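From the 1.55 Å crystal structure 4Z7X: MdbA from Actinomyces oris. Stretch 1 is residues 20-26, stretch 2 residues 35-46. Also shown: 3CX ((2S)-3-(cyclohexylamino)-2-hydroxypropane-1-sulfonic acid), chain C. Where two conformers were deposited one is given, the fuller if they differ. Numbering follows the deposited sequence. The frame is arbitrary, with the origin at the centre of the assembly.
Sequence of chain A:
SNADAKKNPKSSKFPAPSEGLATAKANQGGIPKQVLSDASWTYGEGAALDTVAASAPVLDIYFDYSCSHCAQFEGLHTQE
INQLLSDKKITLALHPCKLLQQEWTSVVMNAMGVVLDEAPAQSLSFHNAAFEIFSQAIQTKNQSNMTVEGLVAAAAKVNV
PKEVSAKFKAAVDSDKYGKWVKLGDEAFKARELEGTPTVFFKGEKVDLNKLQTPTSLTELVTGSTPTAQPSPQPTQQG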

# COMPACT_ATOMS: atom_id res chain seq x y z
N GLY A 20 -10.74 -9.41 8.50
CA GLY A 20 -9.97 -9.53 7.27
C GLY A 20 -10.52 -8.65 6.16
O GLY A 20 -10.86 -7.48 6.37
N LEU A 21 -10.59 -9.24 4.96
CA LEU A 21 -10.98 -8.52 3.75
C LEU A 21 -12.45 -8.72 3.76
O LEU A 21 -12.94 -9.80 3.48
CB LEU A 21 -10.32 -9.18 2.54
CG LEU A 21 -10.39 -8.42 1.25
CD1 LEU A 21 -9.65 -9.27 0.24
CD2 LEU A 21 -11.83 -8.20 0.80
N ALA A 22 -13.15 -7.69 4.13
CA ALA A 22 -14.52 -7.81 4.50
C ALA A 22 -15.36 -6.65 3.98
O ALA A 22 -16.49 -6.41 4.50
CB ALA A 22 -14.65 -7.92 6.02
N THR A 23 -14.83 -5.94 2.95
CA THR A 23 -15.60 -4.89 2.33
C THR A 23 -15.61 -5.10 0.81
O THR A 23 -14.73 -5.79 0.29
CB THR A 23 -15.01 -3.52 2.66
OG1 THR A 23 -13.64 -3.56 2.33
CG2 THR A 23 -15.13 -3.19 4.16
N ALA A 24 -16.66 -4.55 0.18
CA ALA A 24 -16.87 -4.40 -1.26
C ALA A 24 -16.22 -3.12 -1.82
O ALA A 24 -15.73 -2.34 -1.08
CB ALA A 24 -18.32 -4.31 -1.50
N LYS A 25 -16.25 -2.92 -3.13
CA LYS A 25 -15.62 -1.76 -3.75
C LYS A 25 -16.30 -0.47 -3.30
O LYS A 25 -17.54 -0.41 -3.11
CB LYS A 25 -15.66 -1.86 -5.28
CG LYS A 25 -14.83 -3.00 -5.81
CD LYS A 25 -13.36 -2.70 -5.87
CE LYS A 25 -12.51 -3.96 -6.09
NZ LYS A 25 -13.06 -4.97 -7.04
N ALA A 26 -15.50 0.56 -3.15
CA ALA A 26 -16.03 1.89 -2.79
C ALA A 26 -16.95 2.44 -3.85
O ALA A 26 -17.98 3.03 -3.53
CB ALA A 26 -14.90 2.88 -2.54
N VAL A 35 -10.35 0.21 -5.43
CA VAL A 35 -10.24 0.37 -3.98
C VAL A 35 -11.54 -0.03 -3.29
O VAL A 35 -12.64 0.25 -3.74
CB VAL A 35 -9.75 1.81 -3.61
CG1 VAL A 35 -10.13 2.21 -2.20
CG2 VAL A 35 -8.20 1.86 -3.79
N LEU A 36 -11.37 -0.63 -2.14
CA LEU A 36 -12.47 -1.13 -1.33
C LEU A 36 -13.06 -0.03 -0.44
O LEU A 36 -12.53 1.07 -0.35
CB LEU A 36 -12.00 -2.31 -0.51
CG LEU A 36 -11.52 -3.52 -1.28
CD1 LEU A 36 -11.03 -4.56 -0.33
CD2 LEU A 36 -12.61 -4.11 -2.14
N SER A 37 -14.16 -0.37 0.24
CA SER A 37 -14.92 0.60 1.00
C SER A 37 -14.17 1.13 2.21
O SER A 37 -14.56 2.14 2.80
CB SER A 37 -16.25 -0.01 1.44
OG SER A 37 -16.05 -1.13 2.27
N ASP A 38 -13.07 0.44 2.58
CA ASP A 38 -12.20 0.89 3.69
C ASP A 38 -10.91 1.54 3.23
O ASP A 38 -9.99 1.71 4.01
CB ASP A 38 -11.92 -0.23 4.68
CG ASP A 38 -11.03 -1.30 4.11
OD1 ASP A 38 -10.81 -1.27 2.85
OD2 ASP A 38 -10.59 -2.19 4.89
N ALA A 39 -10.87 1.92 1.95
CA ALA A 39 -9.71 2.55 1.31
C ALA A 39 -8.58 1.60 0.90
O ALA A 39 -7.62 2.06 0.31
CB ALA A 39 -9.17 3.73 2.12
N SER A 40 -8.72 0.31 1.19
CA SER A 40 -7.64 -0.63 0.91
C SER A 40 -7.70 -1.09 -0.55
O SER A 40 -8.73 -0.96 -1.25
CB SER A 40 -7.67 -1.86 1.84
OG SER A 40 -8.86 -2.65 1.70
N TRP A 41 -6.60 -1.69 -1.00
CA TRP A 41 -6.60 -2.43 -2.24
C TRP A 41 -5.84 -3.72 -2.06
O TRP A 41 -5.02 -3.82 -1.14
CB TRP A 41 -6.08 -1.63 -3.42
CG TRP A 41 -4.64 -1.37 -3.50
CD1 TRP A 41 -3.77 -2.02 -4.31
CD2 TRP A 41 -3.87 -0.32 -2.86
NE1 TRP A 41 -2.53 -1.46 -4.23
CE2 TRP A 41 -2.56 -0.43 -3.33
CE3 TRP A 41 -4.15 0.65 -1.90
CZ2 TRP A 41 -1.55 0.44 -2.92
CZ3 TRP A 41 -3.14 1.50 -1.47
CH2 TRP A 41 -1.86 1.40 -1.99
N THR A 42 -6.10 -4.69 -2.92
CA THR A 42 -5.64 -6.04 -2.66
C THR A 42 -5.03 -6.73 -3.86
O THR A 42 -5.33 -6.38 -4.99
CB THR A 42 -6.74 -6.97 -2.09
OG1 THR A 42 -7.71 -7.25 -3.10
CG2 THR A 42 -7.45 -6.32 -0.90
N TYR A 43 -4.21 -7.74 -3.54
CA TYR A 43 -3.56 -8.61 -4.50
C TYR A 43 -3.77 -10.06 -4.07
O TYR A 43 -3.50 -10.41 -2.93
CB TYR A 43 -2.03 -8.34 -4.57
CG TYR A 43 -1.69 -6.90 -4.95
CD1 TYR A 43 -1.44 -6.54 -6.26
CD2 TYR A 43 -1.62 -5.92 -3.98
CE1 TYR A 43 -1.13 -5.25 -6.62
CE2 TYR A 43 -1.29 -4.62 -4.31
CZ TYR A 43 -1.06 -4.27 -5.64
OH TYR A 43 -0.76 -2.95 -5.93
N GLY A 44 -4.26 -10.89 -5.00
CA GLY A 44 -4.39 -12.32 -4.78
C GLY A 44 -5.67 -12.87 -4.14
O GLY A 44 -5.76 -14.07 -3.87
N GLU A 45 -6.69 -12.04 -3.99
CA GLU A 45 -7.92 -12.45 -3.33
C GLU A 45 -8.86 -13.33 -4.13
O GLU A 45 -9.80 -13.91 -3.56
CB GLU A 45 -8.70 -11.23 -2.82
CG GLU A 45 -9.52 -10.44 -3.82
CD GLU A 45 -8.72 -9.60 -4.81
OE1 GLU A 45 -7.46 -9.48 -4.67
OE2 GLU A 45 -9.37 -8.99 -5.67
N GLY A 46 -8.63 -13.44 -5.43
CA GLY A 46 -9.68 -14.01 -6.32
C GLY A 46 -9.38 -15.37 -6.92
O GLY A 46 -9.93 -15.73 -7.97
OAA 3CX C . -6.88 -12.78 -9.63
OAB 3CX C . -6.47 -12.27 -7.17
OAC 3CX C . -5.86 -9.20 -6.76
OAD 3CX C . -8.47 -11.54 -8.13
CAE 3CX C . -4.19 -3.02 -8.35
CAF 3CX C . -5.66 -2.93 -8.01
CAG 3CX C . -3.77 -4.19 -9.24
CAH 3CX C . -6.19 -4.31 -7.61
CAI 3CX C . -4.30 -5.56 -8.89
CAJ 3CX C . -6.24 -7.82 -8.62
CAK 3CX C . -6.47 -10.28 -8.87
NAL 3CX C . -6.23 -6.70 -7.65
CAM 3CX C . -6.66 -9.10 -7.91
CAN 3CX C . -5.30 -5.53 -7.76
SAO 3CX C . -7.07 -11.76 -8.38
O HOH W 1 -11.55 -4.53 3.66
O HOH W 2 -18.29 -2.82 1.81

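Two backbone hydrogen bonds hold the stretches together. The amide N of A26 donates to V35 O at 2.9 Å, almost linearly (174°), and the amide N of S37 donates to A24 O at 2.8 Å, more bent at 131°. Together they frame K25 and L36, whose CA atoms lie 4.0 Å apart, and make a single beta bridge. Within that bridge each carbonyl also lies near a CA: A24 O is 3.5 Å from L36 CA, and V35 O is 3.6 Å from K25 CA, a CA-H...O contact in each case. These bonds use main-chain atoms and so make little demand on side-chain type; the CB of A24 points away from the second stretch, and that of A26 points sideways.

The bridge is a single one, and at L36 the second stretch enters a type I turn that runs to A39, closed by A39 N donating to L36 O at 3.0 Å. D38 braces this turn: its OD1 accepts from S40 OG at 2.7 Å and from S40 N at 3.1 Å.

Water extends the polar link. One molecule lies 2.7 Å from T23 OG1 and donates to D38 OD2 at 2.8 Å; another accepts from A24 N at 2.9 Å and lies 2.8 Å from S37 OG. T23 points toward the second stretch and S37 lies sideways to the first; both are partly exposed, so their hydroxyls can also bind water. T23 CB and S37 OG lie 2.6 Å apart, too close for a comfortable contact; S37 was modelled in two conformers, so little should rest on this distance. The two hydroxyls form no hydrogen bond.

Farther out the contact turns apolar. L21 points its CA-to-CB bond sideways, yet its extended side chain (t, t) brings CD2 to 3.9 Å from L36 CD1, while CD1 reaches T42 CG2 at 3.9 Å and E45 CB at 3.8 Å. Leucine's branched end thus spans several hydrocarbon surfaces. The aliphatic part of K25 contributes too, its CE 4.0 Å from L36 CD2.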